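Local coordinates for alginate lyase, family PL7 (Zobellia galactanivorans, PDB 3ZPY), which probably cleaves alginate by beta-elimination, this chain being the catalytic domain of a longer family PL7 polysaccharide lyase, at residues G117-F121 / Y222-V226. Residues are numbered along the deposited sequence; the frame is centred on the assembly and turned at random.
Sequences GVLCF and YLQSV
Cys120 and Tyr222 form an antiparallel hydrogen-bonded pair: Cys120 N donates to Tyr222 O at 2.8 Å, and Tyr222 N returns an almost straight bond (173°) to Cys120 O at 2.9 Å. The next bond, from Gln224 N to Val118 O at 3.2 Å, is longer, and its donor stands 35° out of the carbonyl plane. Beyond it a water accepts from Val118 N and lies within hydrogen-bonding distance of Gln224 O.

The side chain of Gln224 can be followed outward. Its CB lies 3.8 Å from CG1, one methyl of the beta-branched Val118, which also touches Ser225 OG. CG comes within 4.3 Å of Cys120 CB, a residue small enough to fit beside both Gln224 and Tyr222. A bend about CB-CG (chi2 -79°) turns the amide back toward Tyr222, bringing NE2 above the centre of its ring, 3.5 Å from the ring plane. The same nitrogen makes a weak hydrogen bond to Leu223 O, 3.2 Å away, so the polar end suits a place between an aromatic face and a backbone carbonyl.

On the other face, the Leu119-Leu223 pair is apolar, with Leu119 CB 4.0 Å from Leu223 CD2. Leu119 continues inward to Val105 and Val238, joining the two sheets of the jelly-roll sandwich through its hydrophobic core. The Cys120-Tyr222 face instead meets Arg76, in cation-pi contact with Tyr222, and Gln143, consistent with the substrate-binding groove of PL7 lyases. Strand 138-146 borders 117-125 across the sheet, while 76-83 pairs with 221-223.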
loop_
_atom_site.group_PDB
_atom_site.type_symbol
_atom_site.label_atom_id
_atom_site.label_comp_id
_atom_site.label_asym_id
_atom_site.label_seq_id
_atom_site.Cartn_x
_atom_site.Cartn_y
_atom_site.Cartn_z
ATOM N N GLY A 117 11.831 -0.178 -11.495
ATOM C CA GLY A 117 11.262 -0.800 -10.303
ATOM C C GLY A 117 10.334 0.183 -9.688
ATOM O O GLY A 117 10.568 1.395 -9.708
ATOM N N VAL A 118 9.218 -0.309 -9.128
ATOM C CA VAL A 118 8.212 0.568 -8.556
ATOM C C VAL A 118 7.399 -0.193 -7.498
ATOM O O VAL A 118 7.007 -1.365 -7.731
ATOM C CB VAL A 118 7.317 1.213 -9.682
ATOM C CG1 VAL A 118 6.749 0.185 -10.684
ATOM C CG2 VAL A 118 6.205 2.099 -9.154
ATOM N N LEU A 119 6.948 0.503 -6.455
ATOM C CA LEU A 119 5.979 -0.090 -5.601
ATOM C C LEU A 119 5.118 1.003 -4.968
ATOM O O LEU A 119 5.477 2.195 -5.008
ATOM C CB LEU A 119 6.663 -0.925 -4.535
ATOM C CG LEU A 119 7.603 -0.169 -3.505
ATOM C CD1 LEU A 119 6.860 0.552 -2.385
ATOM C CD2 LEU A 119 8.542 -1.200 -2.848
ATOM N N CYS A 120 3.975 0.569 -4.382
ATOM C CA CYS A 120 2.996 1.454 -3.758
ATOM C C CYS A 120 2.996 1.219 -2.257
ATOM O O CYS A 120 2.873 0.096 -1.804
ATOM C CB CYS A 120 1.626 1.085 -4.363
ATOM S SG CYS A 120 0.252 1.893 -3.481
ATOM N N PHE A 121 3.173 2.290 -1.528
ATOM C CA PHE A 121 3.306 2.205 -0.047
ATOM C C PHE A 121 2.082 2.878 0.663
ATOM O O PHE A 121 2.119 3.033 1.895
ATOM C CB PHE A 121 4.659 2.733 0.427
ATOM C CG PHE A 121 4.958 4.169 0.025
ATOM C CD1 PHE A 121 4.532 5.252 0.782
ATOM C CD2 PHE A 121 5.795 4.457 -1.073
ATOM C CE1 PHE A 121 4.853 6.551 0.443
ATOM C CE2 PHE A 121 6.076 5.738 -1.449
ATOM C CZ PHE A 121 5.604 6.825 -0.681
ATOM N N TYR A 222 2.605 -2.817 -1.897
ATOM C CA TYR A 222 1.874 -3.354 -3.079
ATOM C C TYR A 222 2.825 -3.167 -4.203
ATOM O O TYR A 222 3.029 -2.071 -4.680
ATOM C CB TYR A 222 0.556 -2.533 -3.223
ATOM C CG TYR A 222 -0.384 -2.938 -4.343
ATOM C CD1 TYR A 222 -0.379 -4.211 -4.905
ATOM C CD2 TYR A 222 -1.350 -2.008 -4.726
ATOM C CE1 TYR A 222 -1.272 -4.521 -5.918
ATOM C CE2 TYR A 222 -2.215 -2.293 -5.696
ATOM C CZ TYR A 222 -2.212 -3.573 -6.276
ATOM O OH TYR A 222 -3.158 -3.987 -7.291
ATOM N N LEU A 223 3.395 -4.259 -4.729
ATOM C CA LEU A 223 4.341 -4.076 -5.882
ATOM C C LEU A 223 3.583 -3.630 -7.067
ATOM O O LEU A 223 2.355 -3.876 -7.180
ATOM C CB LEU A 223 5.104 -5.378 -6.201
ATOM C CG LEU A 223 5.940 -5.964 -5.063
ATOM C CD1 LEU A 223 6.803 -7.116 -5.588
ATOM C CD2 LEU A 223 6.788 -4.918 -4.361
ATOM N N GLN A 224 4.290 -2.967 -7.975
ATOM C CA GLN A 224 3.756 -2.466 -9.242
ATOM C C GLN A 224 4.537 -2.917 -10.456
ATOM O O GLN A 224 5.704 -3.227 -10.310
ATOM C CB GLN A 224 3.457 -0.951 -9.231
ATOM C CG GLN A 224 2.405 -0.558 -8.242
ATOM C CD GLN A 224 0.996 -0.876 -8.790
ATOM O OE1 GLN A 224 0.651 -0.387 -9.843
ATOM N NE2 GLN A 224 0.240 -1.745 -8.137
ATOM N N SER A 225 3.880 -2.971 -11.613
ATOM C CA SER A 225 4.569 -3.315 -12.859
ATOM C C SER A 225 5.257 -4.666 -12.873
ATOM O O SER A 225 6.289 -4.866 -13.572
ATOM C CB SER A 225 5.548 -2.144 -13.271
ATOM O OG SER A 225 4.900 -0.938 -13.437
ATOM N N VAL A 226 4.697 -5.611 -12.133
ATOM C CA VAL A 226 5.263 -6.996 -12.012
ATOM C C VAL A 226 4.221 -8.041 -12.369
ATOM O O VAL A 226 4.354 -9.196 -12.018
ATOM C CB VAL A 226 5.983 -7.275 -10.685
ATOM C CG1 VAL A 226 7.284 -6.480 -10.708
ATOM C CG2 VAL A 226 5.056 -7.024 -9.452
HETATM O O HOH W 1 8.590 -2.972 -10.159
#